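Local coordinates for protein fructose-bisphosphate aldolase (PDB 4MOZ) that is a DeoC/LacD-family aldolase built on a closed eight-stranded parallel beta barrel wrapped in helices, at residues Y27-Q32 against N137-G142; A127-R132 against E169-V174; E224-A229 against T236-A241; Q254-I259 against S289-A294. All blocks are in the same frame, centred on the assembly; numbering follows the deposited sequence.

Interaction 1 of 4, residues Y27-Q32 against N137-G142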
loop_
_atom_site.group_PDB
_atom_site.type_symbol
_atom_site.label_atom_id
_atom_site.label_comp_id
_atom_site.label_asym_id
_atom_site.label_seq_id
_atom_site.Cartn_x
_atom_site.Cartn_y
_atom_site.Cartn_z
ATOM N N TYR C 27 -13.695 -21.945 -22.282
ATOM C CA TYR C 27 -15.108 -21.608 -22.378
ATOM C C TYR C 27 -15.938 -22.847 -22.734
ATOM O O TYR C 27 -17.012 -23.067 -22.166
ATOM C CB TYR C 27 -15.322 -20.511 -23.414
ATOM C CG TYR C 27 -16.644 -19.802 -23.269
ATOM C CD1 TYR C 27 -17.806 -20.320 -23.840
ATOM C CD2 TYR C 27 -16.733 -18.604 -22.562
ATOM C CE1 TYR C 27 -19.021 -19.663 -23.706
ATOM C CE2 TYR C 27 -17.938 -17.941 -22.424
ATOM C CZ TYR C 27 -19.076 -18.472 -22.995
ATOM O OH TYR C 27 -20.272 -17.814 -22.852
HETATM N N MSE C 28 -15.427 -23.651 -23.667
HETATM C CA MSE C 28 -16.072 -24.912 -24.053
HETATM C C MSE C 28 -16.097 -25.910 -22.894
HETATM O O MSE C 28 -17.123 -26.540 -22.647
HETATM C CB MSE C 28 -15.390 -25.537 -25.278
HETATM C CG MSE C 28 -15.551 -24.742 -26.568
HETATM SE SE MSE C 28 -17.387 -24.709 -27.245
HETATM C CE MSE C 28 -17.445 -26.503 -28.024
ATOM N N LYS C 29 -14.976 -26.046 -22.186
ATOM C CA LYS C 29 -14.911 -26.927 -21.022
ATOM C C LYS C 29 -15.901 -26.486 -19.944
ATOM O O LYS C 29 -16.718 -27.281 -19.479
ATOM C CB LYS C 29 -13.503 -26.959 -20.439
ATOM C CG LYS C 29 -12.512 -27.847 -21.169
ATOM C CD LYS C 29 -11.180 -27.789 -20.440
ATOM C CE LYS C 29 -10.024 -28.271 -21.295
ATOM N NZ LYS C 29 -8.741 -28.025 -20.578
ATOM N N ALA C 30 -15.834 -25.210 -19.569
ATOM C CA ALA C 30 -16.650 -24.670 -18.480
ATOM C C ALA C 30 -18.143 -24.820 -18.733
ATOM O O ALA C 30 -18.902 -25.119 -17.810
ATOM C CB ALA C 30 -16.305 -23.214 -18.226
ATOM N N THR C 31 -18.553 -24.610 -19.981
ATOM C CA THR C 31 -19.966 -24.702 -20.358
ATOM C C THR C 31 -20.335 -26.077 -20.933
ATOM O O THR C 31 -21.457 -26.283 -21.411
ATOM C CB THR C 31 -20.356 -23.598 -21.364
ATOM O OG1 THR C 31 -19.607 -23.762 -22.574
ATOM C CG2 THR C 31 -20.098 -22.206 -20.787
ATOM N N GLN C 32 -19.388 -27.012 -20.874
ATOM C CA GLN C 32 -19.553 -28.358 -21.433
ATOM C C GLN C 32 -20.038 -28.315 -22.887
ATOM O O GLN C 32 -20.844 -29.140 -23.313
ATOM C CB GLN C 32 -20.478 -29.215 -20.552
ATOM C CG GLN C 32 -20.018 -29.370 -19.104
ATOM C CD GLN C 32 -18.822 -30.296 -18.939
ATOM O OE1 GLN C 32 -18.178 -30.696 -19.912
ATOM N NE2 GLN C 32 -18.518 -30.639 -17.693
ATOM N N ASN C 137 -6.260 -28.786 -14.037
ATOM C CA ASN C 137 -7.175 -28.315 -15.077
ATOM C C ASN C 137 -7.953 -27.056 -14.670
ATOM O O ASN C 137 -9.177 -27.086 -14.496
ATOM C CB ASN C 137 -8.118 -29.450 -15.511
ATOM C CG ASN C 137 -9.011 -29.062 -16.675
ATOM O OD1 ASN C 137 -8.580 -28.382 -17.614
ATOM N ND2 ASN C 137 -10.268 -29.496 -16.620
ATOM N N VAL C 138 -7.228 -25.951 -14.517
ATOM C CA VAL C 138 -7.834 -24.676 -14.160
ATOM C C VAL C 138 -8.377 -24.035 -15.426
ATOM O O VAL C 138 -7.629 -23.767 -16.367
ATOM C CB VAL C 138 -6.824 -23.722 -13.476
ATOM C CG1 VAL C 138 -7.473 -22.372 -13.163
ATOM C CG2 VAL C 138 -6.260 -24.353 -12.207
ATOM N N VAL C 139 -9.683 -23.804 -15.449
ATOM C CA VAL C 139 -10.325 -23.219 -16.622
ATOM C C VAL C 139 -10.651 -21.739 -16.413
ATOM O O VAL C 139 -10.841 -20.998 -17.372
ATOM C CB VAL C 139 -11.578 -24.019 -17.061
ATOM C CG1 VAL C 139 -11.197 -25.460 -17.387
ATOM C CG2 VAL C 139 -12.664 -23.982 -15.996
ATOM N N GLY C 140 -10.704 -21.309 -15.156
ATOM C CA GLY C 140 -11.038 -19.930 -14.871
ATOM C C GLY C 140 -10.844 -19.489 -13.441
ATOM O O GLY C 140 -10.352 -20.248 -12.588
ATOM N N LEU C 141 -11.243 -18.246 -13.188
ATOM C CA LEU C 141 -11.092 -17.622 -11.891
ATOM C C LEU C 141 -12.417 -17.056 -11.426
ATOM O O LEU C 141 -13.284 -16.714 -12.246
ATOM C CB LEU C 141 -10.058 -16.492 -11.954
ATOM C CG LEU C 141 -8.667 -16.749 -12.544
ATOM C CD1 LEU C 141 -7.836 -15.484 -12.423
ATOM C CD2 LEU C 141 -7.952 -17.916 -11.877
ATOM N N GLY C 142 -12.564 -16.961 -10.107
ATOM C CA GLY C 142 -13.727 -16.344 -9.489
ATOM C C GLY C 142 -13.327 -15.260 -8.500
ATOM O O GLY C 142 -12.261 -15.332 -7.890
#

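Interaction 2 of 4, residues A127-R132 against E169-V174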
loop_
_atom_site.group_PDB
_atom_site.type_symbol
_atom_site.label_atom_id
_atom_site.label_comp_id
_atom_site.label_asym_id
_atom_site.label_seq_id
_atom_site.Cartn_x
_atom_site.Cartn_y
_atom_site.Cartn_z
ATOM N N ALA C 127 0.357 -17.586 -8.878
ATOM C CA ALA C 127 0.193 -18.798 -8.068
ATOM C C ALA C 127 -0.725 -19.812 -8.759
ATOM O O ALA C 127 -0.462 -21.019 -8.734
ATOM C CB ALA C 127 -0.345 -18.451 -6.687
ATOM N N VAL C 128 -1.792 -19.313 -9.380
ATOM C CA VAL C 128 -2.754 -20.157 -10.087
ATOM C C VAL C 128 -2.155 -20.679 -11.398
ATOM O O VAL C 128 -2.359 -21.842 -11.764
ATOM C CB VAL C 128 -4.074 -19.402 -10.353
ATOM C CG1 VAL C 128 -5.066 -20.286 -11.097
ATOM C CG2 VAL C 128 -4.684 -18.910 -9.045
ATOM N N LEU C 129 -1.409 -19.815 -12.084
ATOM C CA LEU C 129 -0.726 -20.167 -13.330
ATOM C C LEU C 129 0.297 -21.279 -13.130
ATOM O O LEU C 129 0.430 -22.164 -13.979
ATOM C CB LEU C 129 -0.035 -18.936 -13.921
ATOM C CG LEU C 129 -0.766 -18.045 -14.933
ATOM C CD1 LEU C 129 -2.256 -17.896 -14.644
ATOM C CD2 LEU C 129 -0.090 -16.683 -15.029
ATOM N N ALA C 130 1.010 -21.227 -12.006
ATOM C CA ALA C 130 2.007 -22.238 -11.655
ATOM C C ALA C 130 1.340 -23.590 -11.445
ATOM O O ALA C 130 1.860 -24.628 -11.856
ATOM C CB ALA C 130 2.773 -21.821 -10.405
HETATM N N MSE C 131 0.175 -23.562 -10.811
HETATM C CA MSE C 131 -0.583 -24.766 -10.549
HETATM C C MSE C 131 -1.136 -25.364 -11.851
HETATM O O MSE C 131 -1.095 -26.581 -12.042
HETATM C CB MSE C 131 -1.696 -24.454 -9.561
HETATM C CG MSE C 131 -2.204 -25.646 -8.814
HETATM SE SE MSE C 131 -3.269 -25.096 -7.289
HETATM C CE MSE C 131 -4.770 -26.250 -7.601
ATOM N N ARG C 132 -1.640 -24.495 -12.732
ATOM C CA ARG C 132 -2.090 -24.869 -14.078
ATOM C C ARG C 132 -0.971 -25.554 -14.863
ATOM O O ARG C 132 -1.196 -26.561 -15.535
ATOM C CB ARG C 132 -2.573 -23.628 -14.849
ATOM C CG ARG C 132 -2.927 -23.882 -16.319
ATOM C CD ARG C 132 -2.807 -22.620 -17.169
ATOM N NE ARG C 132 -1.442 -22.092 -17.158
ATOM C CZ ARG C 132 -1.056 -20.945 -17.714
ATOM N NH1 ARG C 132 -1.925 -20.162 -18.347
ATOM N NH2 ARG C 132 0.217 -20.573 -17.632
ATOM N N GLU C 169 -4.402 -14.556 -20.079
ATOM C CA GLU C 169 -3.991 -15.956 -19.970
ATOM C C GLU C 169 -4.976 -16.928 -20.611
ATOM O O GLU C 169 -4.736 -18.134 -20.623
ATOM C CB GLU C 169 -3.781 -16.340 -18.498
ATOM C CG GLU C 169 -2.542 -15.735 -17.857
ATOM C CD GLU C 169 -1.248 -16.139 -18.550
ATOM O OE1 GLU C 169 -1.165 -17.273 -19.077
ATOM O OE2 GLU C 169 -0.309 -15.317 -18.562
ATOM N N GLY C 170 -6.083 -16.413 -21.137
ATOM C CA GLY C 170 -7.114 -17.263 -21.736
ATOM C C GLY C 170 -7.977 -18.002 -20.723
ATOM O O GLY C 170 -8.560 -19.042 -21.035
ATOM N N LEU C 171 -8.057 -17.464 -19.507
ATOM C CA LEU C 171 -8.919 -18.014 -18.465
ATOM C C LEU C 171 -10.247 -17.282 -18.467
ATOM O O LEU C 171 -10.296 -16.078 -18.725
ATOM C CB LEU C 171 -8.261 -17.866 -17.091
ATOM C CG LEU C 171 -6.975 -18.650 -16.828
ATOM C CD1 LEU C 171 -6.272 -18.098 -15.597
ATOM C CD2 LEU C 171 -7.253 -20.141 -16.673
ATOM N N ILE C 172 -11.329 -18.001 -18.183
ATOM C CA ILE C 172 -12.627 -17.352 -18.042
ATOM C C ILE C 172 -12.733 -16.709 -16.656
ATOM O O ILE C 172 -11.964 -17.043 -15.750
ATOM C CB ILE C 172 -13.818 -18.301 -18.327
ATOM C CG1 ILE C 172 -13.990 -19.330 -17.209
ATOM C CG2 ILE C 172 -13.667 -18.974 -19.694
ATOM C CD1 ILE C 172 -15.411 -19.828 -17.057
ATOM N N VAL C 173 -13.665 -15.770 -16.500
ATOM C CA VAL C 173 -13.845 -15.090 -15.223
ATOM C C VAL C 173 -15.308 -15.035 -14.806
ATOM O O VAL C 173 -16.159 -14.543 -15.549
ATOM C CB VAL C 173 -13.276 -13.656 -15.244
ATOM C CG1 VAL C 173 -13.421 -13.006 -13.873
ATOM C CG2 VAL C 173 -11.815 -13.662 -15.672
ATOM N N VAL C 174 -15.580 -15.540 -13.608
ATOM C CA VAL C 174 -16.896 -15.442 -12.990
ATOM C C VAL C 174 -16.797 -14.478 -11.805
ATOM O O VAL C 174 -15.977 -14.672 -10.906
ATOM C CB VAL C 174 -17.409 -16.814 -12.487
ATOM C CG1 VAL C 174 -18.812 -16.686 -11.902
ATOM C CG2 VAL C 174 -17.384 -17.854 -13.605
HETATM O O HOH W 1 -4.547 -20.361 -18.941
#

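Interaction 3 of 4, residues E224-A229 against T236-A241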
loop_
_atom_site.group_PDB
_atom_site.type_symbol
_atom_site.label_atom_id
_atom_site.label_comp_id
_atom_site.label_asym_id
_atom_site.label_seq_id
_atom_site.Cartn_x
_atom_site.Cartn_y
_atom_site.Cartn_z
ATOM N N GLU C 224 -39.150 -12.853 -13.708
ATOM C CA GLU C 224 -39.439 -11.745 -14.617
ATOM C C GLU C 224 -38.556 -10.532 -14.319
ATOM O O GLU C 224 -38.074 -9.870 -15.240
ATOM C CB GLU C 224 -40.921 -11.373 -14.569
ATOM C CG GLU C 224 -41.815 -12.362 -15.303
ATOM C CD GLU C 224 -43.295 -12.076 -15.129
ATOM O OE1 GLU C 224 -43.668 -11.325 -14.198
ATOM O OE2 GLU C 224 -44.091 -12.615 -15.929
ATOM N N ASN C 225 -38.344 -10.263 -13.029
ATOM C CA ASN C 225 -37.422 -9.219 -12.577
ATOM C C ASN C 225 -35.969 -9.497 -12.977
ATOM O O ASN C 225 -35.232 -8.578 -13.337
ATOM C CB ASN C 225 -37.537 -9.018 -11.063
ATOM C CG ASN C 225 -38.682 -8.091 -10.678
ATOM O OD1 ASN C 225 -38.967 -7.119 -11.376
ATOM N ND2 ASN C 225 -39.331 -8.379 -9.553
ATOM N N LEU C 226 -35.579 -10.771 -12.926
ATOM C CA LEU C 226 -34.240 -11.207 -13.324
ATOM C C LEU C 226 -33.931 -10.954 -14.805
ATOM O O LEU C 226 -32.772 -10.738 -15.168
ATOM C CB LEU C 226 -34.037 -12.692 -12.995
ATOM C CG LEU C 226 -32.628 -13.280 -13.163
ATOM C CD1 LEU C 226 -31.630 -12.623 -12.218
ATOM C CD2 LEU C 226 -32.637 -14.789 -12.963
ATOM N N ALA C 227 -34.961 -10.989 -15.651
ATOM C CA ALA C 227 -34.804 -10.702 -17.083
ATOM C C ALA C 227 -34.156 -9.339 -17.341
ATOM O O ALA C 227 -33.348 -9.198 -18.260
ATOM C CB ALA C 227 -36.139 -10.805 -17.807
ATOM N N VAL C 228 -34.507 -8.350 -16.521
ATOM C CA VAL C 228 -33.926 -7.010 -16.613
ATOM C C VAL C 228 -32.415 -7.044 -16.326
ATOM O O VAL C 228 -31.629 -6.364 -16.995
ATOM C CB VAL C 228 -34.655 -6.027 -15.666
ATOM C CG1 VAL C 228 -33.980 -4.662 -15.657
ATOM C CG2 VAL C 228 -36.114 -5.892 -16.075
ATOM N N ALA C 229 -32.022 -7.851 -15.344
ATOM C CA ALA C 229 -30.617 -8.009 -14.983
ATOM C C ALA C 229 -29.825 -8.736 -16.069
ATOM O O ALA C 229 -28.694 -8.352 -16.377
ATOM C CB ALA C 229 -30.487 -8.729 -13.650
ATOM N N THR C 236 -22.174 -10.471 -21.007
ATOM C CA THR C 236 -21.754 -11.229 -19.827
ATOM C C THR C 236 -22.928 -12.119 -19.422
ATOM O O THR C 236 -24.038 -11.630 -19.206
ATOM C CB THR C 236 -21.336 -10.298 -18.658
ATOM O OG1 THR C 236 -20.139 -9.597 -19.009
ATOM C CG2 THR C 236 -21.085 -11.083 -17.370
ATOM N N GLY C 237 -22.684 -13.425 -19.341
ATOM C CA GLY C 237 -23.722 -14.385 -18.974
ATOM C C GLY C 237 -24.048 -14.313 -17.498
ATOM O O GLY C 237 -23.152 -14.332 -16.655
ATOM N N LEU C 238 -25.335 -14.222 -17.182
ATOM C CA LEU C 238 -25.769 -14.135 -15.796
ATOM C C LEU C 238 -26.089 -15.523 -15.260
ATOM O O LEU C 238 -26.807 -16.295 -15.897
ATOM C CB LEU C 238 -26.985 -13.216 -15.675
ATOM C CG LEU C 238 -27.635 -13.043 -14.299
ATOM C CD1 LEU C 238 -28.298 -11.678 -14.215
ATOM C CD2 LEU C 238 -28.629 -14.161 -13.996
ATOM N N VAL C 239 -25.544 -15.849 -14.095
ATOM C CA VAL C 239 -25.927 -17.084 -13.424
ATOM C C VAL C 239 -26.573 -16.737 -12.096
ATOM O O VAL C 239 -26.212 -15.749 -11.454
ATOM C CB VAL C 239 -24.766 -18.099 -13.265
ATOM C CG1 VAL C 239 -24.030 -18.287 -14.584
ATOM C CG2 VAL C 239 -23.798 -17.682 -12.177
ATOM N N CYS C 240 -27.548 -17.538 -11.703
ATOM C CA CYS C 240 -28.294 -17.263 -10.497
ATOM C C CYS C 240 -28.276 -18.479 -9.573
ATOM O O CYS C 240 -27.461 -19.392 -9.752
ATOM C CB CYS C 240 -29.718 -16.860 -10.873
ATOM S SG CYS C 240 -30.542 -15.862 -9.624
ATOM N N ALA C 241 -29.164 -18.483 -8.583
ATOM C CA ALA C 241 -29.258 -19.588 -7.632
ATOM C C ALA C 241 -30.709 -19.857 -7.229
ATOM O O ALA C 241 -31.529 -18.940 -7.170
ATOM C CB ALA C 241 -28.402 -19.302 -6.400
#

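Interaction 4 of 4, residues Q254-I259 against S289-A294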
loop_
_atom_site.group_PDB
_atom_site.type_symbol
_atom_site.label_atom_id
_atom_site.label_comp_id
_atom_site.label_asym_id
_atom_site.label_seq_id
_atom_site.Cartn_x
_atom_site.Cartn_y
_atom_site.Cartn_z
ATOM N N GLN C 254 -37.366 -23.249 -10.050
ATOM C CA GLN C 254 -36.731 -21.935 -9.973
ATOM C C GLN C 254 -35.630 -21.804 -11.021
ATOM O O GLN C 254 -35.590 -20.823 -11.759
ATOM C CB GLN C 254 -36.153 -21.688 -8.585
ATOM C CG GLN C 254 -37.188 -21.367 -7.520
ATOM C CD GLN C 254 -36.556 -21.092 -6.167
ATOM O OE1 GLN C 254 -35.364 -20.791 -6.075
ATOM N NE2 GLN C 254 -37.354 -21.190 -5.107
ATOM N N LEU C 255 -34.756 -22.806 -11.093
ATOM C CA LEU C 255 -33.645 -22.807 -12.043
ATOM C C LEU C 255 -34.128 -22.769 -13.488
ATOM O O LEU C 255 -33.531 -22.098 -14.333
ATOM C CB LEU C 255 -32.745 -24.030 -11.830
ATOM C CG LEU C 255 -32.007 -24.200 -10.499
ATOM C CD1 LEU C 255 -30.971 -25.306 -10.635
ATOM C CD2 LEU C 255 -31.342 -22.909 -10.035
ATOM N N HIS C 256 -35.209 -23.500 -13.758
ATOM C CA HIS C 256 -35.814 -23.544 -15.077
ATOM C C HIS C 256 -36.385 -22.194 -15.446
ATOM O O HIS C 256 -36.129 -21.683 -16.543
ATOM C CB HIS C 256 -36.885 -24.635 -15.130
ATOM C CG HIS C 256 -37.296 -25.020 -16.531
ATOM N ND1 HIS C 256 -38.267 -24.373 -17.204
ATOM C CD2 HIS C 256 -36.823 -26.016 -17.385
ATOM C CE1 HIS C 256 -38.415 -24.927 -18.424
ATOM N NE2 HIS C 256 -37.528 -25.931 -18.535
ATOM N N ASP C 257 -37.143 -21.600 -14.526
ATOM C CA ASP C 257 -37.698 -20.258 -14.717
ATOM C C ASP C 257 -36.617 -19.206 -14.945
ATOM O O ASP C 257 -36.771 -18.336 -15.799
ATOM C CB ASP C 257 -38.575 -19.855 -13.527
ATOM C CG ASP C 257 -39.861 -20.662 -13.444
ATOM O OD1 ASP C 257 -40.198 -21.381 -14.412
ATOM O OD2 ASP C 257 -40.541 -20.579 -12.404
ATOM N N GLN C 258 -35.529 -19.295 -14.182
ATOM C CA GLN C 258 -34.429 -18.340 -14.291
ATOM C C GLN C 258 -33.811 -18.343 -15.686
ATOM O O GLN C 258 -33.467 -17.287 -16.216
ATOM C CB GLN C 258 -33.361 -18.611 -13.227
ATOM C CG GLN C 258 -33.768 -18.174 -11.825
ATOM C CD GLN C 258 -32.901 -18.766 -10.727
ATOM O OE1 GLN C 258 -31.936 -19.495 -10.991
ATOM N NE2 GLN C 258 -33.243 -18.457 -9.479
ATOM N N ILE C 259 -33.681 -19.528 -16.280
ATOM C CA ILE C 259 -33.120 -19.652 -17.619
ATOM C C ILE C 259 -34.103 -19.144 -18.675
ATOM O O ILE C 259 -33.780 -18.235 -19.440
ATOM C CB ILE C 259 -32.695 -21.101 -17.945
ATOM C CG1 ILE C 259 -31.566 -21.554 -17.011
ATOM C CG2 ILE C 259 -32.262 -21.215 -19.405
ATOM C CD1 ILE C 259 -31.279 -23.042 -17.043
ATOM N N SER C 289 -27.757 -30.229 -14.013
ATOM C CA SER C 289 -27.069 -30.263 -15.304
ATOM C C SER C 289 -27.986 -30.669 -16.461
ATOM O O SER C 289 -27.766 -30.255 -17.600
ATOM C CB SER C 289 -25.864 -31.204 -15.251
ATOM O OG SER C 289 -24.765 -30.596 -14.591
ATOM N N ALA C 290 -29.003 -31.480 -16.170
ATOM C CA ALA C 290 -29.952 -31.903 -17.195
ATOM C C ALA C 290 -30.794 -30.727 -17.674
ATOM O O ALA C 290 -30.997 -30.561 -18.876
ATOM C CB ALA C 290 -30.831 -33.039 -16.695
ATOM N N ILE C 291 -31.266 -29.906 -16.734
ATOM C CA ILE C 291 -31.957 -28.662 -17.076
ATOM C C ILE C 291 -31.009 -27.697 -17.790
ATOM O O ILE C 291 -31.312 -27.216 -18.879
ATOM C CB ILE C 291 -32.564 -27.971 -15.836
ATOM C CG1 ILE C 291 -33.719 -28.807 -15.277
ATOM C CG2 ILE C 291 -33.035 -26.561 -16.177
ATOM C CD1 ILE C 291 -34.234 -28.339 -13.931
ATOM N N THR C 292 -29.852 -27.459 -17.177
ATOM C CA THR C 292 -28.930 -26.408 -17.601
ATOM C C THR C 292 -28.228 -26.709 -18.923
ATOM O O THR C 292 -28.137 -25.844 -19.792
ATOM C CB THR C 292 -27.895 -26.136 -16.494
ATOM O OG1 THR C 292 -28.583 -25.948 -15.251
ATOM C CG2 THR C 292 -27.055 -24.900 -16.800
ATOM N N LEU C 293 -27.742 -27.937 -19.072
ATOM C CA LEU C 293 -26.942 -28.311 -20.241
ATOM C C LEU C 293 -27.727 -29.037 -21.341
ATOM O O LEU C 293 -27.376 -28.938 -22.522
ATOM C CB LEU C 293 -25.736 -29.157 -19.809
ATOM C CG LEU C 293 -24.883 -28.608 -18.656
ATOM C CD1 LEU C 293 -23.904 -29.659 -18.147
ATOM C CD2 LEU C 293 -24.151 -27.337 -19.064
ATOM N N ALA C 294 -28.783 -29.753 -20.950
ATOM C CA ALA C 294 -29.528 -30.619 -21.878
ATOM C C ALA C 294 -31.007 -30.250 -22.082
ATOM O O ALA C 294 -31.730 -30.957 -22.785
ATOM C CB ALA C 294 -29.391 -32.078 -21.460
#

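Interaction 1 of 4, residues Y27-Q32 against N137-G142
Ala30, in the last turn of helix 20-30, comes nearest the barrel strand 138-145 at Val139, where the two CA atoms are 6.8 Å apart. Two side chains of that turn do the touching. Lys29 runs out along the start of the strand as an almost fully extended chain; with CG beside its own backbone N (chi1 -79°), the methylenes pass obliquely over Val139, and CD rests 3.8 Å from Val139 CG1. The ammonium group then goes on to Asn137, just ahead of the strand, where Lys29 NZ donates a hydrogen bond of 3.0 Å to Asn137 OD1. The nitrogen lies tilted 21° from the plane of the amide. Asn137 comes from the opposite direction. The other end of the amide is fixed as well, since Asn137 ND2 donates to Asn98 OD1 and to Val97 O. Ala30 adds a lighter apolar touch, with CB 4.3 Å from Val139 CG2, and both residues also pack on Val79 of strand 79-82, two places away in the barrel. The helix stops directly after this point: Thr31 leaves the helical conformation and Gln32, with positive phi, is the C-prime residue of a Schellman motif in which Gln32 N bonds to Lys29 O. Thr31 OG1 and Thr31 N meet Tyr27 O from opposite faces of its carbonyl plane. The chemistry is thus divided between an apolar seat on Val139 and a polar tether at Asn137, whose amide oxygen accepts from the lysine ammonium while its NH2 is held by Val97 and Asn98, which limits rotation of the amide.

Interaction 2 of 4, residues A127-R132 against E169-V174
Arg132 and Glu169 form a salt bridge, Arg132 NH1 donating to Glu169 OE1 over 3.1 Å with a nearly straight N-H...O angle of 163°. The oxygen lies at the edge of the guanidinium, close to its plane, but is itself met on its anti side and somewhat out of the carboxylate plane, and the two flat groups are turned 61° against each other. A water bridges the same two residues: it accepts from Arg132 NH1 at 2.7 Å and donates to Glu169 O at 2.8 Å, tying one nitrogen to both the side chain and the backbone of the glutamate. Leu129 packs alongside the pair. Its CD2 lies 3.7 Å from Glu169 CD, while its CG sits over one face of the guanidinium, toward the rim. Glu169 reaches back to this spot because its chain bends at chi2 (-60°). Deeper in, Leu129 CD1 meets Leu171 CD1 at 4.1 Å. Gly170, with positive phi, ends helix 152-168 in a Schellman motif and turns the chain toward strand 172-177. Leu171 also packs on Ala166 of that helix and on Leu141, so helix 125-132 is joined to the entry of strand 172-177, which lies beside strand 138-145, while Ala127, Ala130 and Met131 pack against a second subunit.

Interaction 3 of 4, residues E224-A229 against T236-A241
Helix 222-232 and strand 237-240 are the last two elements of a beta-alpha-beta unit of the TIM barrel that starts with strand 208-210, and here the helix closes down on the barrel wall. Their axes come within 10.0 Å at 145°, the strand running back against the helix as such a unit requires. The interface is apolar and buried. Leu226 and Leu238 cross obliquely, with Leu226 CD1 3.8 Å from Leu238 CD2. Leu238 holds CG anti to its own N (chi1 177°), which carries CG toward the helix, where the two methyls part: CD2 meets Leu226, while CD1 lies between Leu226 and Ala229, the latter one turn further on, with Leu238 CD1 3.7 Å from Ala229 CB. Around this core, Ala229 also touches Ile194 and Ala198 of helix 191-204, Leu238 touches Val209 of the neighbouring strand, and Gln258 of helix 248-260 covers the side of Leu226 and Cys240. The second branch of Leu226 reaches Cys240, where Leu226 CD2 is 4.1 Å from Cys240 SG, a sulfur that also takes a weak hydrogen bond of 3.1 Å from Ala241 N.

Interaction 4 of 4, residues Q254-I259 against S289-A294
Ile291 is the hub between two almost parallel helices, 248-260 and 278-294, whose short segments pass 10.1 Å apart at a crossing angle of -16°. The tight part lies on the buried side. There Ile259 CD1 meets Ile291 CG2 at 4.0 Å, the two side chains crossing obliquely, and the same Ile259 CD1 lies 4.1 Å from Thr292 CA, against the backbone of the facing helix. Ile291 turns CG2 this way because that branch stands anti to its backbone N while CG1 lies beside it (chi1 -68°). Thr292 is held in place by its hydroxyl, which is hydrogen-bonded to Asn267 ND2 and Ile288 O, so the hydroxyl has its polar partners outside the two segments. Ile259 also packs on Arg36.

The looser side is taken by His256, which is partly exposed. His256 CD2 touches the same Ile291 CG2 at 4.0 Å, approaching neither squarely over the ring nor at its rim, with the two side chains at about a right angle. No hydrogen bond crosses between the segments here. The imidazole also meets the ring of Tyr260, their planes at about 40°, and Val298 and Ala301, both of helix 298-305, are touched by His256 and Ile291 respectively. Such side-by-side packing of near-parallel helices, with strand 266-269 and the short helix 271-274 between them in the chain, is what the outer helical layer of a TIM barrel is made of.

The four contacts are spread over one TIM barrel, with helix 20-30 preceding its first strand. Along the chain, interactions 1 and 2 cross, since their segments alternate; interaction 3 comes later and interaction 4 last. Interactions 1 and 2, with centres 10 Å apart, meet through neighbouring strands 138-145 and 172-177, where Leu141 bonds to Ile172 and Val174. Interactions 3 and 4 have centres 13 Å apart and join where Gln258 NE2 reaches Ala241 O. Both stand across the chain's centre from interaction 2, whereas Leu293 touches Thr31 and Gln32, bringing interaction 4 against interaction 1. Interactions 1 to 3 set helices or their ends against barrel strands, and interaction 4 joins two helices.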